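Local coordinates for CurM Sulfotransferase (Moorea producta, PDB 4GBM), which probably transfers a sulfo group from PAPS to a hydroxyl of a curacin biosynthetic intermediate, and is seen here with adenosine-3'-5'-diphosphate bound, at residues Arg49-Gly54 with Gln230-Leu235; Asn70-Arg75 with Ala105-Leu110; Phe92-Asn97 with Asp254-Gly259; Asn203-Leu208 with Ser304-Glu309. The protein carries 2 engineered substitutions. All coordinates share one frame; numbering follows the deposited sequence. Where two conformers were deposited one is given.

Contact 1 of 4, residues Arg49-Gly54 with Gln230-Leu235; sequences RVMLAG and QVLSQL
L52 meets L235 methyl to methyl, with CD2 of L52 3.8 Å from CD2 of L235. The two isobutyl ends meet head on, tip to tip. L235 gets there with CG anti to its backbone N (chi1 177°). L52 has CG anti to its carbonyl carbon instead, and its CA-CB bond does not aim at the other helix. It is the isobutyl end that carries the touch. M51, next in the chain to L52, pairs more loosely with L232, one turn before L235. The sulfur SD of M51 stands 4.4 Å from CD1 of L232, and both side chains leave the backbone facing the partner helix. The backbones stay well apart, 9.0 Å between CA of M51 and CA of L232. No hydrogen bond crosses, so this is purely apolar packing between four buried residues.

Segment 49-54 lies on helix 45-53, which follows the first long strand of the P-loop-type core, 35-39. In sulfotransferases the loop between them typically binds the 5'-phosphate of the nucleotide. The side chain of M51 is about 7 Å from the bound adenosine-3'-5'-diphosphate, nearest atoms. M51 also touches L224 of helix 221-226 and I278 of a loop. The two helices pack against each other and on the parallel sheet, L52 on V134 of strand 132-136 and L235 on H217 and I219 of strand 216-220.

Contact 2 of 4, residues Asn70-Arg75 with Ala105-Leu110; sequences NTMKER and ALIKDL. With SO4 (sulfate ion), chain Q.
M72 points its side chain at helix 100-113 from the first turn of helix 72-78, where T71 is the N-cap. OG1 of T71 accepts from N of E74 at 3.3 Å, closing that first turn. The M72 chain is bent at chi2 (-63°) and chi3 (-79°), which turns CE toward I107 and L110. CE lies 4.3 Å from CG2 of I107 and 4.5 Å from CB of L110. Nearer the backbone, CB of M72 packs 3.9 Å from the carbonyl O of L110. Two residues of helix 117-128, I117 and V120, also touch M72.

I107 offers CG2 to the methionine and its other branch to a sulfate ion, probably from the crystallisation liquor. CD1 of I107 is 3.9 Å from sulfate O4. R75 reaches the same ion from helix 72-78 with its chain extended from CG to NE. Two backbone carbonyls hold the guanidinium as well: H65 O accepts from NE and L64 O from NH2, which helps fix its rotation. Q89 N is a further donor to the sulfate. O1 of the sulfate sits at the guanidinium edge, in its plane, and accepts from both R75 NH1 (3.2 Å) and R75 NH2 (3.1 Å).

Contact 3 of 4, residues Phe92-Asn97 with Asp254-Gly259; sequences FMEVKN and DRMTGG
An Asx turn in the loop between helices 228-239 and 297-305 presents D254 to E94, which projects from helix 87-96. OD1 of D254 accepts from the backbone N of M256 at 3.1 Å, met nearly along its C-O axis. This bond holds the carboxylate in place, and OD2 is the oxygen nearest the glutamate. OE1 of E94 lies only 2.8 Å from OD2 of D254 and 3.3 Å from OD1 of D254. The two carboxylates come from opposite directions, with their planes turned 77° apart. Both groups offer acceptor oxygens and carry like charge, and no hydrogen bond is assigned between them. Such closeness would probably raise the proton affinity of the pair, and the spacing is consistent with a shared proton.

E94 sits in the last turns of its helix, which ends in a Schellman motif where N97 takes positive phi. Its chain bends at chi2 (-75°). The bend lays CG against M256, 3.9 Å from SD of M256, while the carboxylate swings to the aspartate. M256 is buried and crosses the glutamate at a slant, and its side chain also touches P61 and P62. E94 and D254 are themselves exposed. Between D254 and M256, R255 turns the other way: NH1 bonds to V50 O and NH2 to E246 O, and A53 of helix 45-53 packs on its side chain.

Contact 4 of 4, residues Asn203-Leu208 with Ser304-Glu309; sequences NILNFL and SQLSYE
The carboxamide of Q305 has both methyls of L205 on one side of its plane. CD2 of L205 sits over the nitrogen, 3.8 Å from NE2 of Q305. CD1 of L205 lies by the oxygen, 3.9 Å from OE1 of Q305 and 4.1 Å from CD of Q305. The leucine therefore meets a face of the amide, not an edge. No hydrogen bond is made across; this is van der Waals contact between an isobutyl fork and a flat polar group.

The glutamine CG is anti to the backbone N (chi1 -169°) and the chain runs out extended toward helix 189-208, so the two side chains approach from opposite directions. L306, the next residue, adds an apolar touch, with CD2 of L306 4.3 Å from CD2 of L205.

Helix 297-305 closes here with a Schellman motif, in which S307 has positive phi (63°) and its N bonds back to O of S304. The turn leads the C-terminal tail back onto the P-loop-type α/β core. L205 and L306 both touch Y161 of strand 158-163, and L306 also packs on W197 and N201 of helix 189-208. Further along the tail, Y308 makes a cation-pi contact with R220, and its OH hydrogen-bonds to E222 OE1. A hexaethylene glycol, probably from the crystallisation liquor, lies about 3 Å from the L205 side chain and hydrogen-bonds to S307 OG and Q305 O.

Overall arrangement
Contact 3 links contacts 1 and 2, which do not touch each other. Contacts 1 and 3 have centres 19 Å apart and are joined by polar bonds: NH2 of R49 lies 2.8 Å from O of R255, and NH1 of R255 lies 3.0 Å from O of V50. Contacts 2 and 3, also 19 Å between centres, share a packed interface where CD2 of L106 touches CD1 of F92 at 3.7 Å. Contact 4 stands apart, on the opposite side of the chain's centre from contacts 2 and 3, with centres 35 Å and 34 Å away. The side chains of M51 and M256 lie about 7 Å and 14 Å from the nucleotide, so contact 1 is nearer than contact 3.

Contact 1 of 4, residues Arg49-Gly54 with Gln230-Leu235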
loop_
_atom_site.group_PDB
_atom_site.type_symbol
_atom_site.label_atom_id
_atom_site.label_comp_id
_atom_site.label_asym_id
_atom_site.label_seq_id
_atom_site.Cartn_x
_atom_site.Cartn_y
_atom_site.Cartn_z
ATOM N N ARG A 49 2.033 6.620 -0.667
ATOM C CA ARG A 49 3.255 6.225 0.044
ATOM C C ARG A 49 4.443 7.088 -0.372
ATOM O O ARG A 49 5.295 7.411 0.452
ATOM C CB ARG A 49 3.528 4.714 -0.064
ATOM C CG ARG A 49 4.316 4.241 -1.279
ATOM C CD ARG A 49 5.831 4.210 -1.024
ATOM N NE ARG A 49 6.529 3.841 -2.254
ATOM C CZ ARG A 49 7.740 4.265 -2.597
ATOM N NH1 ARG A 49 8.254 3.884 -3.765
ATOM N NH2 ARG A 49 8.438 5.073 -1.795
ATOM N N VAL A 50 4.460 7.509 -1.635
ATOM C CA VAL A 50 5.533 8.373 -2.150
ATOM C C VAL A 50 5.427 9.792 -1.578
ATOM O O VAL A 50 6.440 10.395 -1.230
ATOM C CB VAL A 50 5.587 8.366 -3.701
ATOM C CG1 VAL A 50 6.587 9.398 -4.226
ATOM C CG2 VAL A 50 5.973 6.970 -4.206
ATOM N N MET A 51 4.208 10.317 -1.469
ATOM C CA MET A 51 3.999 11.593 -0.773
ATOM C C MET A 51 4.574 11.534 0.636
ATOM O O MET A 51 5.333 12.415 1.042
ATOM C CB MET A 51 2.521 11.951 -0.711
ATOM C CG MET A 51 1.941 12.335 -2.052
ATOM S SD MET A 51 0.141 12.269 -1.964
ATOM C CE MET A 51 -0.336 13.224 -3.365
ATOM N N LEU A 52 4.208 10.488 1.374
ATOM C CA LEU A 52 4.675 10.341 2.756
ATOM C C LEU A 52 6.187 10.119 2.863
ATOM O O LEU A 52 6.786 10.468 3.878
ATOM C CB LEU A 52 3.924 9.216 3.476
ATOM C CG LEU A 52 2.411 9.429 3.632
ATOM C CD1 LEU A 52 1.744 8.212 4.272
ATOM C CD2 LEU A 52 2.113 10.688 4.444
ATOM N N ALA A 53 6.793 9.547 1.818
ATOM C CA ALA A 53 8.244 9.299 1.791
ATOM C C ALA A 53 9.063 10.584 1.929
ATOM O O ALA A 53 10.225 10.540 2.344
ATOM C CB ALA A 53 8.643 8.545 0.516
ATOM N N GLY A 54 8.448 11.713 1.586
ATOM C CA GLY A 54 9.098 13.013 1.691
ATOM C C GLY A 54 9.182 13.587 3.093
ATOM O O GLY A 54 9.973 14.494 3.338
ATOM N N GLN A 230 -5.486 19.717 1.916
ATOM C CA GLN A 230 -6.455 19.436 2.978
ATOM C C GLN A 230 -6.338 17.995 3.471
ATOM O O GLN A 230 -6.320 17.745 4.678
ATOM C CB GLN A 230 -7.885 19.727 2.499
ATOM C CG GLN A 230 -8.983 19.384 3.501
ATOM C CD GLN A 230 -10.376 19.557 2.923
ATOM O OE1 GLN A 230 -11.014 18.586 2.519
ATOM N NE2 GLN A 230 -10.851 20.794 2.872
ATOM N N VAL A 231 -6.247 17.047 2.538
ATOM C CA VAL A 231 -6.148 15.637 2.905
ATOM C C VAL A 231 -4.887 15.372 3.718
ATOM O O VAL A 231 -4.941 14.719 4.763
ATOM C CB VAL A 231 -6.205 14.721 1.661
ATOM C CG1 VAL A 231 -5.830 13.280 2.010
ATOM C CG2 VAL A 231 -7.588 14.798 1.032
ATOM N N LEU A 232 -3.762 15.902 3.248
ATOM C CA LEU A 232 -2.483 15.647 3.904
ATOM C C LEU A 232 -2.365 16.369 5.244
ATOM O O LEU A 232 -1.749 15.844 6.171
ATOM C CB LEU A 232 -1.307 15.986 2.974
ATOM C CG LEU A 232 -1.105 15.020 1.802
ATOM C CD1 LEU A 232 -0.294 15.699 0.698
ATOM C CD2 LEU A 232 -0.446 13.733 2.258
ATOM N N SER A 233 -2.980 17.546 5.361
ATOM C CA SER A 233 -2.979 18.273 6.631
ATOM C C SER A 233 -3.757 17.497 7.694
ATOM O O SER A 233 -3.297 17.355 8.832
ATOM C CB SER A 233 -3.549 19.684 6.462
ATOM O OG SER A 233 -3.500 20.389 7.687
ATOM N N GLN A 234 -4.922 16.977 7.310
ATOM C CA GLN A 234 -5.733 16.160 8.211
ATOM C C GLN A 234 -5.038 14.843 8.562
ATOM O O GLN A 234 -5.142 14.365 9.698
ATOM C CB GLN A 234 -7.121 15.909 7.613
ATOM C CG GLN A 234 -7.968 17.178 7.536
ATOM C CD GLN A 234 -9.353 16.956 6.942
ATOM O OE1 GLN A 234 -9.786 15.823 6.740
ATOM N NE2 GLN A 234 -10.054 18.051 6.661
ATOM N N LEU A 235 -4.330 14.264 7.591
ATOM C CA LEU A 235 -3.546 13.045 7.835
ATOM C C LEU A 235 -2.403 13.319 8.817
ATOM O O LEU A 235 -2.125 12.503 9.704
ATOM C CB LEU A 235 -3.006 12.468 6.519
ATOM C CG LEU A 235 -2.108 11.230 6.650
ATOM C CD1 LEU A 235 -2.873 10.081 7.308
ATOM C CD2 LEU A 235 -1.576 10.826 5.289
#

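Contact 2 of 4, residues Asn70-Arg75 with Ala105-Leu110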
loop_
_atom_site.group_PDB
_atom_site.type_symbol
_atom_site.label_atom_id
_atom_site.label_comp_id
_atom_site.label_asym_id
_atom_site.label_seq_id
_atom_site.Cartn_x
_atom_site.Cartn_y
_atom_site.Cartn_z
ATOM N N ASN A 70 6.048 -15.771 8.316
ATOM C CA ASN A 70 6.521 -15.922 9.691
ATOM C C ASN A 70 8.037 -15.824 9.824
ATOM O O ASN A 70 8.540 -15.290 10.813
ATOM C CB ASN A 70 6.022 -17.235 10.304
ATOM C CG ASN A 70 4.520 -17.237 10.535
ATOM O OD1 ASN A 70 3.941 -16.237 10.966
ATOM N ND2 ASN A 70 3.881 -18.365 10.251
ATOM N N THR A 71 8.759 -16.353 8.841
ATOM C CA THR A 71 10.225 -16.396 8.885
ATOM C C THR A 71 10.825 -15.987 7.544
ATOM O O THR A 71 10.155 -16.049 6.517
ATOM C CB THR A 71 10.758 -17.803 9.216
ATOM O OG1 THR A 71 10.447 -18.692 8.134
ATOM C CG2 THR A 71 10.180 -18.331 10.528
ATOM N N MET A 72 12.088 -15.575 7.560
ATOM C CA MET A 72 12.757 -15.126 6.340
ATOM C C MET A 72 12.993 -16.229 5.302
ATOM O O MET A 72 13.011 -15.948 4.105
ATOM C CB MET A 72 14.061 -14.393 6.667
ATOM C CG MET A 72 13.838 -13.020 7.279
ATOM S SD MET A 72 12.974 -11.872 6.169
ATOM C CE MET A 72 14.316 -11.357 5.095
ATOM N N LYS A 73 13.170 -17.470 5.755
ATOM C CA LYS A 73 13.269 -18.610 4.834
ATOM C C LYS A 73 11.944 -18.885 4.128
ATOM O O LYS A 73 11.926 -19.161 2.927
ATOM C CB LYS A 73 13.764 -19.872 5.543
ATOM C CG LYS A 73 15.260 -20.069 5.436
ATOM C CD LYS A 73 15.665 -21.490 5.788
ATOM C CE LYS A 73 17.132 -21.744 5.457
ATOM N NZ LYS A 73 18.051 -20.881 6.257
ATOM N N GLU A 74 10.843 -18.814 4.877
ATOM C CA GLU A 74 9.500 -18.920 4.298
ATOM C C GLU A 74 9.307 -17.869 3.211
ATOM O O GLU A 74 8.842 -18.175 2.112
ATOM C CB GLU A 74 8.424 -18.727 5.367
ATOM C CG GLU A 74 8.085 -19.947 6.198
ATOM C CD GLU A 74 6.897 -19.696 7.116
ATOM O OE1 GLU A 74 6.689 -20.496 8.050
ATOM O OE2 GLU A 74 6.172 -18.693 6.905
ATOM N N ARG A 75 9.668 -16.628 3.537
ATOM C CA ARG A 75 9.571 -15.510 2.603
ATOM C C ARG A 75 10.398 -15.744 1.335
ATOM O O ARG A 75 9.903 -15.550 0.230
ATOM C CB ARG A 75 9.995 -14.210 3.286
ATOM C CG ARG A 75 9.944 -12.984 2.391
ATOM C CD ARG A 75 10.484 -11.767 3.119
ATOM N NE ARG A 75 10.406 -10.556 2.306
ATOM C CZ ARG A 75 11.365 -10.127 1.483
ATOM N NH1 ARG A 75 12.496 -10.814 1.335
ATOM N NH2 ARG A 75 11.191 -9.006 0.797
ATOM N N ALA A 105 23.486 -9.100 0.175
ATOM C CA ALA A 105 24.304 -9.969 1.030
ATOM C C ALA A 105 23.780 -9.973 2.469
ATOM O O ALA A 105 23.747 -11.020 3.129
ATOM C CB ALA A 105 25.771 -9.542 0.987
ATOM N N LEU A 106 23.364 -8.801 2.944
ATOM C CA LEU A 106 22.775 -8.680 4.279
ATOM C C LEU A 106 21.461 -9.462 4.375
ATOM O O LEU A 106 21.251 -10.230 5.320
ATOM C CB LEU A 106 22.557 -7.208 4.644
ATOM C CG LEU A 106 21.795 -6.886 5.939
ATOM C CD1 LEU A 106 22.478 -7.495 7.162
ATOM C CD2 LEU A 106 21.639 -5.374 6.099
ATOM N N ILE A 107 20.578 -9.267 3.397
ATOM C CA ILE A 107 19.298 -9.979 3.371
ATOM C C ILE A 107 19.503 -11.500 3.328
ATOM O O ILE A 107 18.823 -12.248 4.037
ATOM C CB ILE A 107 18.389 -9.477 2.220
ATOM C CG1 ILE A 107 17.941 -8.043 2.524
ATOM C CG2 ILE A 107 17.170 -10.386 2.048
ATOM C CD1 ILE A 107 17.471 -7.258 1.311
ATOM N N LYS A 108 20.473 -11.952 2.539
ATOM C CA LYS A 108 20.777 -13.378 2.471
ATOM C C LYS A 108 21.246 -13.926 3.820
ATOM O O LYS A 108 20.982 -15.085 4.147
ATOM C CB LYS A 108 21.805 -13.672 1.380
ATOM C CG LYS A 108 21.243 -13.554 -0.027
ATOM C CD LYS A 108 22.186 -14.134 -1.059
ATOM C CE LYS A 108 21.614 -13.985 -2.461
ATOM N NZ LYS A 108 20.253 -14.590 -2.577
ATOM N N ASP A 109 21.930 -13.092 4.601
ATOM C CA ASP A 109 22.386 -13.511 5.924
ATOM C C ASP A 109 21.198 -13.675 6.873
ATOM O O ASP A 109 21.163 -14.611 7.681
ATOM C CB ASP A 109 23.395 -12.520 6.497
ATOM C CG ASP A 109 24.170 -13.102 7.660
ATOM O OD1 ASP A 109 25.175 -13.798 7.411
ATOM O OD2 ASP A 109 23.768 -12.877 8.821
ATOM N N LEU A 110 20.223 -12.773 6.765
ATOM C CA LEU A 110 19.008 -12.852 7.574
ATOM C C LEU A 110 18.224 -14.107 7.209
ATOM O O LEU A 110 17.646 -14.756 8.078
ATOM C CB LEU A 110 18.129 -11.606 7.379
ATOM C CG LEU A 110 18.774 -10.222 7.527
ATOM C CD1 LEU A 110 17.718 -9.120 7.390
ATOM C CD2 LEU A 110 19.557 -10.084 8.842
HETATM S S SO4 Q . 14.410 -8.179 -1.579
HETATM O O1 SO4 Q . 14.040 -8.518 -0.211
HETATM O O2 SO4 Q . 13.418 -8.787 -2.466
HETATM O O3 SO4 Q . 14.385 -6.735 -1.766
HETATM O O4 SO4 Q . 15.729 -8.746 -1.834
#

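Contact 3 of 4, residues Phe92-Asn97 with Asp254-Gly259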
loop_
_atom_site.group_PDB
_atom_site.type_symbol
_atom_site.label_atom_id
_atom_site.label_comp_id
_atom_site.label_asym_id
_atom_site.label_seq_id
_atom_site.Cartn_x
_atom_site.Cartn_y
_atom_site.Cartn_z
ATOM N N PHE A 92 17.383 -1.271 2.979
ATOM C CA PHE A 92 18.710 -1.405 3.576
ATOM C C PHE A 92 19.763 -0.541 2.874
ATOM O O PHE A 92 20.679 -0.032 3.523
ATOM C CB PHE A 92 19.146 -2.877 3.648
ATOM C CG PHE A 92 18.472 -3.661 4.746
ATOM C CD1 PHE A 92 18.622 -3.291 6.083
ATOM C CD2 PHE A 92 17.698 -4.776 4.445
ATOM C CE1 PHE A 92 18.000 -4.017 7.097
ATOM C CE2 PHE A 92 17.071 -5.509 5.454
ATOM C CZ PHE A 92 17.223 -5.131 6.778
ATOM N N MET A 93 19.616 -0.354 1.562
ATOM C CA MET A 93 20.492 0.553 0.807
ATOM C C MET A 93 20.415 1.986 1.324
ATOM O O MET A 93 21.444 2.631 1.511
ATOM C CB MET A 93 20.156 0.544 -0.680
ATOM C CG MET A 93 20.392 -0.770 -1.383
ATOM S SD MET A 93 20.216 -0.545 -3.151
ATOM C CE MET A 93 19.207 -1.936 -3.628
ATOM N N GLU A 94 19.191 2.473 1.550
ATOM C CA GLU A 94 18.967 3.838 2.037
ATOM C C GLU A 94 19.477 4.028 3.462
ATOM O O GLU A 94 20.284 4.925 3.730
ATOM C CB GLU A 94 17.472 4.194 1.995
ATOM C CG GLU A 94 16.869 4.362 0.607
ATOM C CD GLU A 94 17.253 5.669 -0.082
ATOM O OE1 GLU A 94 17.121 5.731 -1.322
ATOM O OE2 GLU A 94 17.681 6.629 0.603
ATOM N N VAL A 95 18.998 3.177 4.370
ATOM C CA VAL A 95 19.231 3.354 5.805
ATOM C C VAL A 95 20.658 3.018 6.240
ATOM O O VAL A 95 21.126 3.505 7.274
ATOM C CB VAL A 95 18.182 2.594 6.677
ATOM C CG1 VAL A 95 16.771 3.029 6.305
ATOM C CG2 VAL A 95 18.328 1.083 6.544
ATOM N N LYS A 96 21.350 2.201 5.445
ATOM C CA LYS A 96 22.728 1.802 5.756
ATOM C C LYS A 96 23.759 2.309 4.742
ATOM O O LYS A 96 24.943 1.971 4.834
ATOM C CB LYS A 96 22.824 0.277 5.885
ATOM C CG LYS A 96 22.173 -0.295 7.140
ATOM C CD LYS A 96 22.302 -1.815 7.200
ATOM C CE LYS A 96 23.759 -2.276 7.241
ATOM N NZ LYS A 96 24.580 -1.613 8.299
ATOM N N ASN A 97 23.304 3.122 3.786
ATOM C CA ASN A 97 24.151 3.645 2.703
ATOM C C ASN A 97 24.964 2.538 2.010
ATOM O O ASN A 97 26.200 2.583 1.949
ATOM C CB ASN A 97 25.038 4.798 3.202
ATOM C CG ASN A 97 25.527 5.696 2.074
ATOM O OD1 ASN A 97 25.211 5.480 0.902
ATOM N ND2 ASN A 97 26.299 6.719 2.430
ATOM N N ASP A 254 14.782 11.835 -3.281
ATOM C CA ASP A 254 14.894 10.381 -3.396
ATOM C C ASP A 254 13.786 9.741 -2.576
ATOM O O ASP A 254 13.813 9.747 -1.340
ATOM C CB ASP A 254 16.278 9.888 -2.940
ATOM C CG ASP A 254 16.502 8.383 -3.181
ATOM O OD1 ASP A 254 15.547 7.632 -3.499
ATOM O OD2 ASP A 254 17.662 7.941 -3.037
ATOM N N ARG A 255 12.797 9.203 -3.278
ATOM C CA ARG A 255 11.661 8.562 -2.628
ATOM C C ARG A 255 11.548 7.105 -3.039
ATOM O O ARG A 255 10.453 6.535 -3.058
ATOM C CB ARG A 255 10.390 9.340 -2.935
ATOM C CG ARG A 255 10.512 10.758 -2.426
ATOM C CD ARG A 255 9.245 11.517 -2.562
ATOM N NE ARG A 255 9.459 12.911 -2.194
ATOM C CZ ARG A 255 8.550 13.691 -1.623
ATOM N NH1 ARG A 255 7.333 13.227 -1.324
ATOM N NH2 ARG A 255 8.869 14.946 -1.347
ATOM N N MET A 256 12.699 6.519 -3.367
ATOM C CA MET A 256 12.800 5.118 -3.765
ATOM C C MET A 256 11.899 4.798 -4.955
ATOM O O MET A 256 11.177 3.792 -4.957
ATOM C CB MET A 256 12.511 4.196 -2.569
ATOM C CG MET A 256 13.529 4.320 -1.444
ATOM S SD MET A 256 13.091 3.372 0.027
ATOM C CE MET A 256 12.305 4.629 1.028
ATOM N N THR A 257 11.922 5.680 -5.957
ATOM C CA THR A 257 11.222 5.443 -7.223
ATOM C C THR A 257 12.203 5.484 -8.394
ATOM O O THR A 257 11.850 5.127 -9.526
ATOM C CB THR A 257 10.102 6.486 -7.484
ATOM O OG1 THR A 257 10.686 7.784 -7.642
ATOM C CG2 THR A 257 9.102 6.525 -6.335
ATOM N N GLY A 258 13.433 5.916 -8.115
ATOM C CA GLY A 258 14.440 6.115 -9.158
ATOM C C GLY A 258 15.182 4.848 -9.538
ATOM O O GLY A 258 14.930 3.777 -8.980
ATOM N N GLY A 259 16.104 4.981 -10.490
ATOM C CA GLY A 259 16.888 3.853 -10.988
ATOM C C GLY A 259 16.068 2.928 -11.867
ATOM O O GLY A 259 15.209 3.382 -12.627
#

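Contact 4 of 4, residues Asn203-Leu208 with Ser304-Glu309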
loop_
_atom_site.group_PDB
_atom_site.type_symbol
_atom_site.label_atom_id
_atom_site.label_comp_id
_atom_site.label_asym_id
_atom_site.label_seq_id
_atom_site.Cartn_x
_atom_site.Cartn_y
_atom_site.Cartn_z
ATOM N N ASN A 203 -12.983 -6.732 3.675
ATOM C CA ASN A 203 -12.000 -7.223 4.646
ATOM C C ASN A 203 -11.463 -6.082 5.518
ATOM O O ASN A 203 -11.331 -6.233 6.730
ATOM C CB ASN A 203 -10.832 -7.944 3.963
ATOM C CG ASN A 203 -11.209 -9.318 3.398
ATOM O OD1 ASN A 203 -10.463 -9.876 2.579
ATOM N ND2 ASN A 203 -12.345 -9.859 3.816
ATOM N N ILE A 204 -11.161 -4.942 4.899
ATOM C CA ILE A 204 -10.685 -3.780 5.659
ATOM C C ILE A 204 -11.764 -3.262 6.608
ATOM O O ILE A 204 -11.497 -3.009 7.786
ATOM C CB ILE A 204 -10.202 -2.644 4.750
ATOM C CG1 ILE A 204 -8.987 -3.095 3.936
ATOM C CG2 ILE A 204 -9.797 -1.436 5.606
ATOM C CD1 ILE A 204 -8.694 -2.220 2.727
ATOM N N LEU A 205 -12.985 -3.113 6.097
ATOM C CA LEU A 205 -14.105 -2.675 6.927
ATOM C C LEU A 205 -14.296 -3.580 8.137
ATOM O O LEU A 205 -14.453 -3.090 9.270
ATOM C CB LEU A 205 -15.390 -2.598 6.097
ATOM C CG LEU A 205 -15.410 -1.455 5.077
ATOM C CD1 LEU A 205 -16.486 -1.684 4.018
ATOM C CD2 LEU A 205 -15.625 -0.132 5.796
ATOM N N ASN A 206 -14.281 -4.893 7.905
ATOM C CA ASN A 206 -14.422 -5.868 8.990
ATOM C C ASN A 206 -13.303 -5.755 10.022
ATOM O O ASN A 206 -13.556 -5.777 11.226
ATOM C CB ASN A 206 -14.480 -7.296 8.435
ATOM C CG ASN A 206 -15.770 -7.589 7.680
ATOM O OD1 ASN A 206 -16.728 -6.820 7.732
ATOM N ND2 ASN A 206 -15.791 -8.707 6.964
ATOM N N PHE A 207 -12.070 -5.646 9.539
ATOM C CA PHE A 207 -10.898 -5.543 10.399
ATOM C C PHE A 207 -10.929 -4.266 11.247
ATOM O O PHE A 207 -10.765 -4.306 12.472
ATOM C CB PHE A 207 -9.646 -5.608 9.519
ATOM C CG PHE A 207 -8.369 -5.275 10.223
ATOM C CD1 PHE A 207 -7.812 -6.155 11.155
ATOM C CD2 PHE A 207 -7.692 -4.102 9.914
ATOM C CE1 PHE A 207 -6.614 -5.856 11.796
ATOM C CE2 PHE A 207 -6.488 -3.788 10.551
ATOM C CZ PHE A 207 -5.949 -4.671 11.493
ATOM N N LEU A 208 -11.181 -3.141 10.589
ATOM C CA LEU A 208 -11.160 -1.856 11.276
ATOM C C LEU A 208 -12.325 -1.671 12.238
ATOM O O LEU A 208 -12.217 -0.899 13.201
ATOM C CB LEU A 208 -11.092 -0.704 10.271
ATOM C CG LEU A 208 -9.796 -0.601 9.458
ATOM C CD1 LEU A 208 -9.886 0.589 8.531
ATOM C CD2 LEU A 208 -8.561 -0.483 10.350
ATOM N N SER A 304 -22.200 1.960 -1.196
ATOM C CA SER A 304 -23.100 2.798 -0.404
ATOM C C SER A 304 -22.508 3.099 0.969
ATOM O O SER A 304 -22.550 4.248 1.438
ATOM C CB SER A 304 -24.472 2.136 -0.259
ATOM O OG SER A 304 -25.132 2.069 -1.509
ATOM N N GLN A 305 -21.940 2.077 1.607
ATOM C CA GLN A 305 -21.324 2.270 2.921
ATOM C C GLN A 305 -20.175 3.265 2.844
ATOM O O GLN A 305 -19.952 4.040 3.780
ATOM C CB GLN A 305 -20.841 0.958 3.542
ATOM C CG GLN A 305 -20.457 1.142 5.009
ATOM C CD GLN A 305 -19.936 -0.108 5.690
ATOM O OE1 GLN A 305 -20.144 -1.231 5.223
ATOM N NE2 GLN A 305 -19.268 0.085 6.823
ATOM N N LEU A 306 -19.466 3.244 1.717
ATOM C CA LEU A 306 -18.347 4.151 1.477
ATOM C C LEU A 306 -18.762 5.484 0.855
ATOM O O LEU A 306 -17.903 6.289 0.505
ATOM C CB LEU A 306 -17.294 3.467 0.597
ATOM C CG LEU A 306 -16.590 2.253 1.206
ATOM C CD1 LEU A 306 -15.674 1.598 0.175
ATOM C CD2 LEU A 306 -15.787 2.634 2.457
ATOM N N SER A 307 -20.070 5.702 0.715
ATOM C CA SER A 307 -20.617 6.955 0.172
ATOM C C SER A 307 -20.231 7.256 -1.280
ATOM O O SER A 307 -20.119 8.424 -1.660
ATOM C CB SER A 307 -20.251 8.151 1.071
ATOM O OG SER A 307 -20.803 7.999 2.365
ATOM N N TYR A 308 -20.030 6.218 -2.089
ATOM C CA TYR A 308 -19.813 6.408 -3.521
ATOM C C TYR A 308 -21.122 6.309 -4.303
ATOM O O TYR A 308 -21.925 5.405 -4.063
ATOM C CB TYR A 308 -18.816 5.380 -4.064
ATOM C CG TYR A 308 -17.369 5.702 -3.770
ATOM C CD1 TYR A 308 -16.778 6.864 -4.266
ATOM C CD2 TYR A 308 -16.591 4.845 -2.995
ATOM C CE1 TYR A 308 -15.452 7.163 -4.003
ATOM C CE2 TYR A 308 -15.262 5.136 -2.725
ATOM C CZ TYR A 308 -14.698 6.291 -3.234
ATOM O OH TYR A 308 -13.380 6.574 -2.969
ATOM N N GLU A 309 -21.315 7.241 -5.236
ATOM C CA GLU A 309 -22.474 7.263 -6.127
ATOM C C GLU A 309 -22.218 6.394 -7.343
ATOM O O GLU A 309 -21.109 6.379 -7.882
ATOM C CB GLU A 309 -22.754 8.689 -6.612
ATOM C CG GLU A 309 -22.966 9.718 -5.516
ATOM C CD GLU A 309 -22.938 11.147 -6.042
ATOM O OE1 GLU A 309 -23.239 11.361 -7.240
ATOM O OE2 GLU A 309 -22.612 12.060 -5.251
#